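Side-chain contacts in chitosanase (Gynuella sunshinyii YC6258, PDB 6X2Q), which probably hydrolyses chitosan, as other family 46 glycoside hydrolases do, and holds chitotetraose in its cleft in this crystal: residues G28-L33 with I39-A44; E55-Y60 with Q95-A100; R62-N67 with S101-F106. All blocks are in the same frame, centred on the assembly; numbering follows the deposited sequence.

Contact 1. Residues G28-L33 with I39-A44; sequences GYAEVL and ITAGRA. With GCS (2-amino-2-deoxy-beta-D-glucopyranose), chain C.
E31 and T40 face each other as the hydrogen-bonded pair of two antiparallel strands, 30-32 and 39-41, whose axes run at 153° to each other and come within 4.5 Å. T40 N gives a nearly straight bond to E31 O (2.7 Å), and E31 N answers to T40 O at 2.9 Å. Just past the second strand, G42 N bonds to Y29 O. The Y29 ring turns its edge to this backbone: with CG anti to its own N (chi1 174°), CE1 lies 3.4 Å from T40 O, which sits near the ring plane. On the face of the sheet opposite E31 and T40, A30 CB and A41 CB touch at 4.1 Å, beside P94 and W97 of helix 93-100. A water 2.7 Å from T40 OG1 also takes a weak bond from L33 N, while T40 OG1 has a further partner in T47 OG1. L33 CD1 lies 3.4 Å from O1 of the bound glucosamine, and A44 O accepts a weak bond from its O6 (3.2 Å). The arrangement is a beta hairpin, part of a three-stranded antiparallel sheet, with one face backed by helices and with L33 and A44, which follow the two strands, in the sugar pocket.

Contact 2. Residues E55-Y60 with Q95-A100; sequences EVIQRY and QRWADA
V56 and I57 of helix 52-63 meet the six-membered ring of W97 from helix 93-100, and this contact is entirely apolar. V56 CG1 stands 3.7 Å from W97 CH2, approaching obliquely. I57 comes at the ring edge instead: its CD1 lies near the indole plane, 4.0 Å from W97 CZ3. The indole bridges helices that are well apart, I57 CA and W97 CA being 9.3 Å from each other. With CG anti to the backbone N (chi1 -175°), the ring system points out from its helix and spans the gap. Aromatic packing adds to this, since the ring of F106 from helix 104-129 meets W97 edge-to-face, and F46 of the short strand 46-47 touches both V56 and W97. The polar interactions lie apart from the apolar contact: W97 NE1 donates to Y27 O, so the buried indole N-H is satisfied, and a long salt bridge, R59 NH1 to E55 OE1 at 3.5 Å, stays within helix 52-63. Replacing W97 by an alanine is likely to open a gap beside V56 and I57 and to leave Y27 O without its indole donor. Far from being a direct backbone-to-backbone packing of helices, this is a local hydrophobic cluster round a tryptophan, between helices 52-63 and 93-100, with F106 of helix 104-129 and the hairpin sheet around it, in a mainly helical, lysozyme-clan fold.

Contact 3. Residues R62-N67 with S101-F106; sequences RLRPDN and SQNPVF
L63 and V105 touch through one methyl each, L63 CD1 lying 3.7 Å from V105 CG1, where the end of helix 52-63 passes the start of helix 104-129. Beside this pair, R64 NH1 comes within 3.6 Å of N103 ND2. Both atoms are donors, so they do not bond to each other; the guanidinium and amide planes are turned 71° apart. Both donate instead to a third group, the hydroxyl of Y60 on helix 52-63, which is consistent with their closeness. R64 gets there with an extended chain, CG anti to its backbone N (chi1 -168°). Further out, each partner is positioned by its own turn. N103 is the N-cap of helix 104-129, and its OD1 accepts from V105 N at 2.8 Å, the donor sitting well above the carbonyl plane. The same amide therefore uses its oxygen to cap the helix and its nitrogen for the shared hydroxyl. R64 is the first residue to leave the preceding helix, and its carbonyl O accepts from N67 ND2 (3.1 Å), a bond that ties the turn together. All four touching residues also meet a crystal neighbour, so the lattice may contribute to their poses. The chemistry implies that Y60 OH accepts from two N-H groups, and the nearby R64 charge would probably polarise that hydroxyl.

The three contacts form a series running from the sugar outward. Contact 1 borders the cleft, and its T40 side chain is about 6 Å from a second bound glucosamine; in contact 2, the V56 side chain is about 9 Å from a bound glucosamine; contact 3 lies at the surface. Centres of contacts 1 and 2 are about 11 Å apart, and W97 joins them, its CE2 lying 3.6 Å from A41 CB. Contacts 2 and 3, whose centres are about 7 Å apart, share helix 52-63 and overlap through Y60 and F106, with Y60 CG 3.6 Å from F106 CD1. Contacts 1 and 3, about 17 Å apart between centres, still meet where G28 CA approaches S101 OG to 3.4 Å.

Contact 1. Residues G28-L33 with I39-A44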
ATOM      1  N   GLY A  28       5.290  -7.188 -12.069  1.00 31.38           N
ATOM      2  CA  GLY A  28       4.930  -6.990 -13.460  1.00 32.19           C
ATOM      3  C   GLY A  28       3.501  -6.550 -13.718  1.00 37.07           C
ATOM      4  O   GLY A  28       3.091  -6.426 -14.879  1.00 38.56           O
ATOM      5  N   TYR A  29       2.724  -6.318 -12.665  1.00 35.81           N
ATOM      6  CA  TYR A  29       1.332  -5.923 -12.813  1.00 36.75           C
ATOM      7  C   TYR A  29       1.249  -4.498 -13.345  1.00 35.43           C
ATOM      8  O   TYR A  29       1.992  -3.613 -12.908  1.00 37.20           O
ATOM      9  CB  TYR A  29       0.624  -6.048 -11.456  1.00 38.41           C
ATOM     10  CG  TYR A  29      -0.807  -5.541 -11.391  1.00 42.34           C
ATOM     11  CD1 TYR A  29      -1.088  -4.173 -11.384  1.00 41.31           C
ATOM     12  CD2 TYR A  29      -1.878  -6.428 -11.281  1.00 47.32           C
ATOM     13  CE1 TYR A  29      -2.386  -3.705 -11.306  1.00 43.38           C
ATOM     14  CE2 TYR A  29      -3.186  -5.966 -11.199  1.00 40.22           C
ATOM     15  CZ  TYR A  29      -3.429  -4.602 -11.210  1.00 45.51           C
ATOM     16  OH  TYR A  29      -4.712  -4.112 -11.133  1.00 52.77           O
ATOM     17  N   ALA A  30       0.321  -4.271 -14.274  1.00 34.67           N
ATOM     18  CA  ALA A  30       0.088  -2.936 -14.824  1.00 37.76           C
ATOM     19  C   ALA A  30      -1.302  -2.909 -15.438  1.00 42.24           C
ATOM     20  O   ALA A  30      -1.563  -3.644 -16.396  1.00 38.36           O
ATOM     21  CB  ALA A  30       1.146  -2.579 -15.870  1.00 33.29           C
ATOM     22  N   GLU A  31      -2.189  -2.074 -14.894  1.00 43.12           N
ATOM     23  CA  GLU A  31      -3.575  -2.054 -15.337  1.00 44.96           C
ATOM     24  C   GLU A  31      -4.150  -0.658 -15.169  1.00 44.06           C
ATOM     25  O   GLU A  31      -3.674   0.144 -14.358  1.00 41.78           O
ATOM     26  CB  GLU A  31      -4.452  -3.042 -14.559  1.00 44.16           C
ATOM     27  CG  GLU A  31      -4.132  -4.522 -14.737  1.00 51.07           C
ATOM     28  CD  GLU A  31      -4.448  -5.074 -16.121  1.00 58.47           C
ATOM     29  OE1 GLU A  31      -4.606  -4.289 -17.083  1.00 65.76           O
ATOM     30  OE2 GLU A  31      -4.546  -6.312 -16.247  1.00 62.00           O
ATOM     31  N   VAL A  32      -5.188  -0.386 -15.960  1.00 45.78           N
ATOM     32  CA  VAL A  32      -6.068   0.762 -15.769  1.00 44.29           C
ATOM     33  C   VAL A  32      -7.271   0.280 -14.963  1.00 46.71           C
ATOM     34  O   VAL A  32      -7.910  -0.721 -15.316  1.00 43.35           O
ATOM     35  CB  VAL A  32      -6.491   1.360 -17.122  1.00 48.04           C
ATOM     36  CG1 VAL A  32      -7.277   2.652 -16.929  1.00 42.03           C
ATOM     37  CG2 VAL A  32      -5.262   1.595 -17.986  1.00 44.32           C
ATOM     38  N   LEU A  33      -7.554   0.954 -13.851  1.00 46.34           N
ATOM     39  CA  LEU A  33      -8.578   0.486 -12.926  1.00 49.72           C
ATOM     40  C   LEU A  33      -9.806   1.379 -12.905  1.00 48.78           C
ATOM     41  O   LEU A  33     -10.792   1.041 -12.235  1.00 52.57           O
ATOM     42  CB  LEU A  33      -8.000   0.359 -11.511  1.00 46.49           C
ATOM     43  CG  LEU A  33      -6.929  -0.717 -11.330  1.00 48.53           C
ATOM     44  CD1 LEU A  33      -6.518  -0.824  -9.881  1.00 46.51           C
ATOM     45  CD2 LEU A  33      -7.428  -2.058 -11.853  1.00 47.72           C
ATOM     46  N   ILE A  39      -2.817   4.495 -14.843  1.00 38.60           N
ATOM     47  CA  ILE A  39      -2.254   3.153 -14.790  1.00 38.77           C
ATOM     48  C   ILE A  39      -1.741   2.895 -13.379  1.00 40.93           C
ATOM     49  O   ILE A  39      -1.009   3.721 -12.813  1.00 37.96           O
ATOM     50  CB  ILE A  39      -1.127   2.988 -15.821  1.00 38.46           C
ATOM     51  CG1 ILE A  39      -1.614   3.418 -17.203  1.00 42.25           C
ATOM     52  CG2 ILE A  39      -0.610   1.544 -15.823  1.00 38.08           C
ATOM     53  CD1 ILE A  39      -0.704   3.017 -18.346  1.00 46.52           C
ATOM     54  N   THR A  40      -2.128   1.751 -12.817  1.00 36.77           N
ATOM     55  CA  THR A  40      -1.644   1.267 -11.531  1.00 36.32           C
ATOM     56  C   THR A  40      -0.706   0.099 -11.785  1.00 34.81           C
ATOM     57  O   THR A  40      -1.077  -0.840 -12.494  1.00 37.76           O
ATOM     58  CB  THR A  40      -2.811   0.821 -10.638  1.00 33.90           C
ATOM     59  OG1 THR A  40      -3.573   1.969 -10.250  1.00 33.98           O
ATOM     60  CG2 THR A  40      -2.302   0.093  -9.380  1.00 32.77           C
ATOM     61  N   ALA A  41       0.494   0.142 -11.200  1.00 35.85           N
ATOM     62  CA  ALA A  41       1.514  -0.840 -11.553  1.00 37.24           C
ATOM     63  C   ALA A  41       2.388  -1.202 -10.358  1.00 35.81           C
ATOM     64  O   ALA A  41       2.557  -0.413  -9.418  1.00 34.86           O
ATOM     65  CB  ALA A  41       2.409  -0.333 -12.701  1.00 33.97           C
ATOM     66  N   GLY A  42       2.952  -2.410 -10.418  1.00 34.79           N
ATOM     67  CA  GLY A  42       4.016  -2.808  -9.520  1.00 35.48           C
ATOM     68  C   GLY A  42       3.532  -3.459  -8.244  1.00 37.02           C
ATOM     69  O   GLY A  42       2.343  -3.695  -8.015  1.00 33.44           O
ATOM     70  N   ARG A  43       4.503  -3.745  -7.382  1.00 32.41           N
ATOM     71  CA  ARG A  43       4.224  -4.479  -6.157  1.00 34.13           C
ATOM     72  C   ARG A  43       3.459  -3.641  -5.148  1.00 33.23           C
ATOM     73  O   ARG A  43       2.802  -4.202  -4.269  1.00 31.00           O
ATOM     74  CB  ARG A  43       5.529  -4.967  -5.533  1.00 32.91           C
ATOM     75  CG  ARG A  43       6.529  -3.854  -5.299  1.00 32.36           C
ATOM     76  CD  ARG A  43       7.674  -4.320  -4.404  1.00 33.66           C
ATOM     77  NE  ARG A  43       7.196  -4.613  -3.062  1.00 34.51           N
ATOM     78  CZ  ARG A  43       7.982  -4.870  -2.031  1.00 36.85           C
ATOM     79  NH1 ARG A  43       9.300  -4.874  -2.198  1.00 31.38           N
ATOM     80  NH2 ARG A  43       7.441  -5.123  -0.835  1.00 35.71           N
ATOM     81  N   ALA A  44       3.541  -2.315  -5.243  1.00 35.41           N
ATOM     82  CA  ALA A  44       2.814  -1.436  -4.337  1.00 34.59           C
ATOM     83  C   ALA A  44       1.748  -0.613  -5.047  1.00 36.38           C
ATOM     84  O   ALA A  44       1.223   0.341  -4.463  1.00 36.12           O
ATOM     85  CB  ALA A  44       3.780  -0.502  -3.611  1.00 34.42           C
TER
HETATM   86  C1  GCS C 304      -5.053   1.237  -6.238  1.00 49.11           C
HETATM   87  C2  GCS C 304      -6.019   2.038  -5.203  1.00 44.14           C
HETATM   88  C3  GCS C 304      -4.951   3.048  -4.550  1.00 39.32           C
HETATM   89  C4  GCS C 304      -3.520   2.504  -4.210  1.00 44.32           C
HETATM   90  C5  GCS C 304      -2.771   1.387  -4.955  1.00 45.05           C
HETATM   91  C6  GCS C 304      -2.143   0.729  -4.072  1.00 43.90           C
HETATM   92  N2  GCS C 304      -7.082   2.649  -5.769  1.00 48.73           N
HETATM   93  O1  GCS C 304      -5.910   0.265  -6.681  1.00 53.74           O
HETATM   94  O3  GCS C 304      -5.528   3.230  -3.240  1.00 37.46           O
HETATM   95  O5  GCS C 304      -3.878   0.738  -5.706  1.00 45.65           O
HETATM   96  O6  GCS C 304      -1.863  -0.607  -4.523  1.00 47.33           O
HETATM   97  O   HOH W   1      -5.355   2.731 -12.135  1.00 37.97           O

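Contact 2. Residues E55-Y60 with Q95-A100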
ATOM      1  N   GLU A  55       8.547   8.215 -10.158  1.00 34.20           N
ATOM      2  CA  GLU A  55       9.778   8.062  -9.408  1.00 37.43           C
ATOM      3  C   GLU A  55      10.471   6.744  -9.738  1.00 37.36           C
ATOM      4  O   GLU A  55      11.696   6.710  -9.892  1.00 33.29           O
ATOM      5  CB  GLU A  55       9.508   8.171  -7.919  1.00 35.39           C
ATOM      6  CG  GLU A  55      10.789   8.228  -7.151  1.00 42.38           C
ATOM      7  CD  GLU A  55      10.581   8.099  -5.676  1.00 43.80           C
ATOM      8  OE1 GLU A  55      11.587   7.906  -4.966  1.00 47.30           O
ATOM      9  OE2 GLU A  55       9.419   8.188  -5.230  1.00 42.27           O
ATOM     10  N   VAL A  56       9.706   5.657  -9.873  1.00 33.22           N
ATOM     11  CA  VAL A  56      10.307   4.366 -10.195  1.00 30.55           C
ATOM     12  C   VAL A  56      11.049   4.451 -11.528  1.00 39.57           C
ATOM     13  O   VAL A  56      12.229   4.081 -11.636  1.00 33.04           O
ATOM     14  CB  VAL A  56       9.230   3.265 -10.212  1.00 28.91           C
ATOM     15  CG1 VAL A  56       9.777   1.980 -10.798  1.00 29.85           C
ATOM     16  CG2 VAL A  56       8.666   3.016  -8.798  1.00 32.47           C
ATOM     17  N   ILE A  57      10.375   4.971 -12.558  1.00 38.38           N
ATOM     18  CA  ILE A  57      10.980   5.002 -13.881  1.00 34.31           C
ATOM     19  C   ILE A  57      12.142   5.979 -13.906  1.00 35.80           C
ATOM     20  O   ILE A  57      13.191   5.684 -14.484  1.00 33.68           O
ATOM     21  CB  ILE A  57       9.907   5.302 -14.947  1.00 37.06           C
ATOM     22  CG1 ILE A  57       8.944   4.112 -15.017  1.00 34.68           C
ATOM     23  CG2 ILE A  57      10.524   5.578 -16.350  1.00 29.83           C
ATOM     24  CD1 ILE A  57       7.660   4.368 -15.794  1.00 34.91           C
ATOM     25  N   GLN A  58      12.013   7.123 -13.223  1.00 37.91           N
ATOM     26  CA  GLN A  58      13.133   8.062 -13.166  1.00 37.65           C
ATOM     27  C   GLN A  58      14.349   7.433 -12.499  1.00 40.43           C
ATOM     28  O   GLN A  58      15.468   7.504 -13.026  1.00 35.64           O
ATOM     29  CB  GLN A  58      12.730   9.349 -12.446  1.00 38.49           C
ATOM     30  CG  GLN A  58      12.034  10.329 -13.369  1.00 40.21           C
ATOM     31  CD  GLN A  58      11.608  11.619 -12.686  1.00 47.08           C
ATOM     32  OE1 GLN A  58      11.424  11.671 -11.463  1.00 45.94           O
ATOM     33  NE2 GLN A  58      11.427  12.673 -13.488  1.00 49.39           N
ATOM     34  N   ARG A  59      14.159   6.807 -11.338  1.00 38.17           N
ATOM     35  CA  ARG A  59      15.308   6.196 -10.685  1.00 38.06           C
ATOM     36  C   ARG A  59      15.899   5.098 -11.555  1.00 37.41           C
ATOM     37  O   ARG A  59      17.120   4.966 -11.652  1.00 36.30           O
ATOM     38  CB  ARG A  59      14.915   5.663  -9.314  1.00 35.66           C
ATOM     39  CG  ARG A  59      14.423   6.776  -8.428  1.00 46.41           C
ATOM     40  CD  ARG A  59      14.113   6.300  -7.043  1.00 42.93           C
ATOM     41  NE  ARG A  59      15.325   5.930  -6.341  1.00 55.42           N
ATOM     42  CZ  ARG A  59      15.358   5.619  -5.054  1.00 52.13           C
ATOM     43  NH1 ARG A  59      14.242   5.652  -4.346  1.00 48.28           N
ATOM     44  NH2 ARG A  59      16.504   5.283  -4.478  1.00 56.36           N
ATOM     45  N   TYR A  60      15.046   4.317 -12.215  1.00 34.32           N
ATOM     46  CA  TYR A  60      15.548   3.260 -13.072  1.00 32.77           C
ATOM     47  C   TYR A  60      16.330   3.840 -14.243  1.00 39.52           C
ATOM     48  O   TYR A  60      17.347   3.276 -14.661  1.00 34.10           O
ATOM     49  CB  TYR A  60      14.389   2.408 -13.562  1.00 36.01           C
ATOM     50  CG  TYR A  60      14.781   1.231 -14.427  1.00 37.81           C
ATOM     51  CD1 TYR A  60      15.615   0.226 -13.936  1.00 33.22           C
ATOM     52  CD2 TYR A  60      14.300   1.113 -15.729  1.00 35.84           C
ATOM     53  CE1 TYR A  60      15.964  -0.867 -14.727  1.00 35.95           C
ATOM     54  CE2 TYR A  60      14.644   0.028 -16.530  1.00 36.35           C
ATOM     55  CZ  TYR A  60      15.485  -0.954 -16.033  1.00 40.58           C
ATOM     56  OH  TYR A  60      15.822  -2.036 -16.826  1.00 42.07           O
ATOM     57  N   GLN A  95       2.563  -2.956 -21.178  1.00 42.53           N
ATOM     58  CA  GLN A  95       3.389  -4.056 -21.656  1.00 45.99           C
ATOM     59  C   GLN A  95       4.855  -3.819 -21.333  1.00 41.42           C
ATOM     60  O   GLN A  95       5.560  -4.746 -20.917  1.00 42.75           O
ATOM     61  CB  GLN A  95       3.195  -4.269 -23.158  1.00 47.21           C
ATOM     62  CG  GLN A  95       3.748  -5.617 -23.653  1.00 48.73           C
ATOM     63  CD  GLN A  95       2.869  -6.806 -23.273  1.00 61.39           C
ATOM     64  OE1 GLN A  95       2.733  -7.141 -22.097  1.00 59.28           O
ATOM     65  NE2 GLN A  95       2.275  -7.457 -24.279  1.00 70.05           N
ATOM     66  N   ARG A  96       5.321  -2.576 -21.470  1.00 39.10           N
ATOM     67  CA  ARG A  96       6.732  -2.294 -21.216  1.00 41.10           C
ATOM     68  C   ARG A  96       7.075  -2.454 -19.733  1.00 42.49           C
ATOM     69  O   ARG A  96       8.143  -2.982 -19.389  1.00 36.88           O
ATOM     70  CB  ARG A  96       7.070  -0.894 -21.726  1.00 41.27           C
ATOM     71  CG  ARG A  96       6.766  -0.716 -23.219  1.00 45.40           C
ATOM     72  CD  ARG A  96       7.892  -0.031 -23.976  1.00 47.42           C
ATOM     73  NE  ARG A  96       7.672  -0.017 -25.428  1.00 54.87           N
ATOM     74  CZ  ARG A  96       8.525   0.501 -26.312  1.00 56.02           C
ATOM     75  NH1 ARG A  96       9.657   1.062 -25.901  1.00 46.81           N
ATOM     76  NH2 ARG A  96       8.248   0.465 -27.611  1.00 59.24           N
ATOM     77  N   TRP A  97       6.172  -2.017 -18.845  1.00 42.14           N
ATOM     78  CA  TRP A  97       6.351  -2.229 -17.410  1.00 38.16           C
ATOM     79  C   TRP A  97       6.486  -3.711 -17.087  1.00 38.77           C
ATOM     80  O   TRP A  97       7.383  -4.114 -16.333  1.00 35.21           O
ATOM     81  CB  TRP A  97       5.183  -1.624 -16.631  1.00 34.36           C
ATOM     82  CG  TRP A  97       5.377  -1.721 -15.138  1.00 34.79           C
ATOM     83  CD1 TRP A  97       5.227  -2.832 -14.359  1.00 28.81           C
ATOM     84  CD2 TRP A  97       5.787  -0.664 -14.262  1.00 26.62           C
ATOM     85  NE1 TRP A  97       5.502  -2.524 -13.052  1.00 34.35           N
ATOM     86  CE2 TRP A  97       5.852  -1.202 -12.967  1.00 29.06           C
ATOM     87  CE3 TRP A  97       6.088   0.689 -14.450  1.00 30.71           C
ATOM     88  CZ2 TRP A  97       6.221  -0.441 -11.861  1.00 29.23           C
ATOM     89  CZ3 TRP A  97       6.447   1.449 -13.353  1.00 29.42           C
ATOM     90  CH2 TRP A  97       6.511   0.881 -12.069  1.00 27.70           C
ATOM     91  N   ALA A  98       5.588  -4.538 -17.641  1.00 37.57           N
ATOM     92  CA  ALA A  98       5.701  -5.984 -17.457  1.00 36.22           C
ATOM     93  C   ALA A  98       7.064  -6.503 -17.927  1.00 39.94           C
ATOM     94  O   ALA A  98       7.705  -7.312 -17.246  1.00 38.13           O
ATOM     95  CB  ALA A  98       4.564  -6.692 -18.194  1.00 41.40           C
ATOM     96  N   ASP A  99       7.537  -6.037 -19.085  1.00 39.68           N
ATOM     97  CA  ASP A  99       8.822  -6.533 -19.566  1.00 40.10           C
ATOM     98  C   ASP A  99       9.970  -5.994 -18.717  1.00 39.59           C
ATOM     99  O   ASP A  99      10.877  -6.748 -18.346  1.00 36.15           O
ATOM    100  CB  ASP A  99       9.010  -6.184 -21.042  1.00 39.24           C
ATOM    101  CG  ASP A  99       8.022  -6.925 -21.948  1.00 50.06           C
ATOM    102  OD1 ASP A  99       7.703  -8.101 -21.643  1.00 54.59           O
ATOM    103  OD2 ASP A  99       7.577  -6.344 -22.966  1.00 48.78           O
ATOM    104  N   ALA A 100       9.931  -4.702 -18.377  1.00 32.23           N
ATOM    105  CA  ALA A 100      10.954  -4.150 -17.506  1.00 36.32           C
ATOM    106  C   ALA A 100      11.062  -4.948 -16.203  1.00 38.32           C
ATOM    107  O   ALA A 100      12.168  -5.198 -15.719  1.00 34.71           O
ATOM    108  CB  ALA A 100      10.659  -2.677 -17.227  1.00 35.26           C
TER

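Contact 3. Residues R62-N67 with S101-F106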
ATOM      1  N   ARG A  62      18.064   6.555 -14.304  1.00 33.93           N
ATOM      2  CA  ARG A  62      19.396   6.970 -13.895  1.00 43.11           C
ATOM      3  C   ARG A  62      20.351   5.778 -13.825  1.00 39.87           C
ATOM      4  O   ARG A  62      21.545   5.931 -14.090  1.00 43.70           O
ATOM      5  CB  ARG A  62      19.316   7.732 -12.570  1.00 43.55           C
ATOM      6  CG  ARG A  62      20.618   8.382 -12.174  1.00 54.18           C
ATOM      7  CD  ARG A  62      20.784   9.768 -12.801  1.00 55.59           C
ATOM      8  NE  ARG A  62      22.090  10.349 -12.484  1.00 58.12           N
ATOM      9  CZ  ARG A  62      23.240   9.983 -13.050  1.00 58.34           C
ATOM     10  NH1 ARG A  62      24.372  10.576 -12.676  1.00 48.46           N
ATOM     11  NH2 ARG A  62      23.259   9.028 -13.983  1.00 53.47           N
ATOM     12  N   LEU A  63      19.844   4.586 -13.521  1.00 39.70           N
ATOM     13  CA  LEU A  63      20.685   3.389 -13.524  1.00 36.88           C
ATOM     14  C   LEU A  63      20.898   2.851 -14.929  1.00 39.29           C
ATOM     15  O   LEU A  63      21.937   2.223 -15.202  1.00 35.12           O
ATOM     16  CB  LEU A  63      20.065   2.273 -12.670  1.00 31.90           C
ATOM     17  CG  LEU A  63      19.690   2.500 -11.199  1.00 35.85           C
ATOM     18  CD1 LEU A  63      18.979   1.271 -10.658  1.00 31.37           C
ATOM     19  CD2 LEU A  63      20.900   2.812 -10.332  1.00 31.84           C
ATOM     20  N   ARG A  64      19.930   3.070 -15.819  1.00 33.25           N
ATOM     21  CA  ARG A  64      19.953   2.485 -17.160  1.00 36.51           C
ATOM     22  C   ARG A  64      19.320   3.450 -18.155  1.00 43.87           C
ATOM     23  O   ARG A  64      18.156   3.299 -18.540  1.00 42.98           O
ATOM     24  CB  ARG A  64      19.237   1.139 -17.177  1.00 33.60           C
ATOM     25  CG  ARG A  64      19.484   0.370 -18.438  1.00 43.93           C
ATOM     26  CD  ARG A  64      18.588  -0.833 -18.515  1.00 47.18           C
ATOM     27  NE  ARG A  64      18.764  -1.538 -19.776  1.00 49.08           N
ATOM     28  CZ  ARG A  64      18.225  -2.720 -20.024  1.00 47.91           C
ATOM     29  NH1 ARG A  64      17.496  -3.311 -19.090  1.00 48.71           N
ATOM     30  NH2 ARG A  64      18.413  -3.307 -21.192  1.00 48.02           N
ATOM     31  N   PRO A  65      20.066   4.477 -18.588  1.00 45.34           N
ATOM     32  CA  PRO A  65      19.555   5.525 -19.459  1.00 42.79           C
ATOM     33  C   PRO A  65      18.788   5.083 -20.707  1.00 45.51           C
ATOM     34  O   PRO A  65      17.944   5.766 -21.134  1.00 44.79           O
ATOM     35  CB  PRO A  65      20.830   6.225 -19.898  1.00 44.30           C
ATOM     36  CG  PRO A  65      21.728   6.064 -18.745  1.00 45.51           C
ATOM     37  CD  PRO A  65      21.448   4.676 -18.235  1.00 45.03           C
ATOM     38  N   ASP A  66      19.152   3.946 -21.262  1.00 46.31           N
ATOM     39  CA  ASP A  66      18.457   3.453 -22.465  1.00 50.27           C
ATOM     40  C   ASP A  66      17.543   2.308 -22.059  1.00 50.02           C
ATOM     41  O   ASP A  66      17.964   1.180 -22.167  1.00 56.73           O
ATOM     42  CB  ASP A  66      19.458   2.982 -23.517  1.00 55.72           C
ATOM     43  N   ASN A  67      16.365   2.608 -21.542  1.00 46.91           N
ATOM     44  CA  ASN A  67      15.432   1.508 -21.205  1.00 47.20           C
ATOM     45  C   ASN A  67      14.131   1.726 -21.978  1.00 42.90           C
ATOM     46  O   ASN A  67      13.880   2.824 -22.392  1.00 42.91           O
ATOM     47  CB  ASN A  67      15.262   1.325 -19.699  1.00 40.99           C
ATOM     48  CG  ASN A  67      14.465   2.431 -19.070  1.00 40.89           C
ATOM     49  OD1 ASN A  67      13.284   2.534 -19.288  1.00 44.15           O
ATOM     50  ND2 ASN A  67      15.109   3.258 -18.294  1.00 37.26           N
ATOM     51  N   SER A 101       9.930  -5.406 -15.660  1.00 33.86           N
ATOM     52  CA  SER A 101       9.886  -6.174 -14.411  1.00 35.98           C
ATOM     53  C   SER A 101      10.587  -7.524 -14.494  1.00 38.15           C
ATOM     54  O   SER A 101      10.734  -8.194 -13.463  1.00 35.38           O
ATOM     55  CB  SER A 101       8.429  -6.408 -13.987  1.00 35.68           C
ATOM     56  OG  SER A 101       7.769  -5.169 -13.802  1.00 35.53           O
ATOM     57  N   GLN A 102      10.990  -7.966 -15.682  1.00 41.29           N
ATOM     58  CA  GLN A 102      11.808  -9.174 -15.732  1.00 42.13           C
ATOM     59  C   GLN A 102      13.244  -8.926 -15.289  1.00 34.58           C
ATOM     60  O   GLN A 102      13.969  -9.887 -15.031  1.00 35.94           O
ATOM     61  CB  GLN A 102      11.789  -9.757 -17.143  1.00 43.22           C
ATOM     62  CG  GLN A 102      10.447 -10.321 -17.536  1.00 44.38           C
ATOM     63  CD  GLN A 102      10.426 -11.821 -17.442  1.00 53.87           C
ATOM     64  OE1 GLN A 102       9.794 -12.392 -16.551  1.00 57.61           O
ATOM     65  NE2 GLN A 102      11.128 -12.479 -18.359  1.00 59.23           N
ATOM     66  N   ASN A 103      13.657  -7.667 -15.202  1.00 35.61           N
ATOM     67  CA  ASN A 103      15.005  -7.292 -14.802  1.00 35.56           C
ATOM     68  C   ASN A 103      15.055  -7.143 -13.287  1.00 37.55           C
ATOM     69  O   ASN A 103      14.390  -6.249 -12.752  1.00 37.31           O
ATOM     70  CB  ASN A 103      15.389  -5.976 -15.470  1.00 30.61           C
ATOM     71  CG  ASN A 103      16.773  -5.486 -15.077  1.00 36.14           C
ATOM     72  OD1 ASN A 103      17.452  -6.083 -14.237  1.00 36.47           O
ATOM     73  ND2 ASN A 103      17.207  -4.394 -15.700  1.00 35.05           N
ATOM     74  N   PRO A 104      15.847  -7.951 -12.566  1.00 37.42           N
ATOM     75  CA  PRO A 104      15.908  -7.811 -11.099  1.00 30.47           C
ATOM     76  C   PRO A 104      16.256  -6.412 -10.644  1.00 34.40           C
ATOM     77  O   PRO A 104      15.896  -6.028  -9.522  1.00 30.63           O
ATOM     78  CB  PRO A 104      17.006  -8.802 -10.687  1.00 39.15           C
ATOM     79  CG  PRO A 104      17.326  -9.609 -11.903  1.00 40.73           C
ATOM     80  CD  PRO A 104      16.914  -8.827 -13.085  1.00 35.67           C
ATOM     81  N   VAL A 105      16.948  -5.633 -11.479  1.00 32.51           N
ATOM     82  CA  VAL A 105      17.335  -4.288 -11.066  1.00 36.44           C
ATOM     83  C   VAL A 105      16.117  -3.371 -11.037  1.00 32.65           C
ATOM     84  O   VAL A 105      16.002  -2.501 -10.164  1.00 32.42           O
ATOM     85  CB  VAL A 105      18.439  -3.728 -11.984  1.00 35.27           C
ATOM     86  CG1 VAL A 105      18.815  -2.323 -11.544  1.00 33.86           C
ATOM     87  CG2 VAL A 105      19.674  -4.644 -11.993  1.00 38.78           C
ATOM     88  N   PHE A 106      15.203  -3.543 -11.999  1.00 31.67           N
ATOM     89  CA  PHE A 106      13.944  -2.796 -11.990  1.00 31.09           C
ATOM     90  C   PHE A 106      13.104  -3.162 -10.775  1.00 31.55           C
ATOM     91  O   PHE A 106      12.571  -2.278 -10.097  1.00 31.44           O
ATOM     92  CB  PHE A 106      13.157  -3.060 -13.272  1.00 31.56           C
ATOM     93  CG  PHE A 106      11.921  -2.211 -13.406  1.00 37.16           C
ATOM     94  CD1 PHE A 106      12.016  -0.831 -13.482  1.00 35.93           C
ATOM     95  CD2 PHE A 106      10.670  -2.791 -13.481  1.00 34.69           C
ATOM     96  CE1 PHE A 106      10.877  -0.047 -13.605  1.00 37.66           C
ATOM     97  CE2 PHE A 106       9.523  -2.008 -13.612  1.00 33.08           C
ATOM     98  CZ  PHE A 106       9.628  -0.639 -13.667  1.00 33.98           C
TER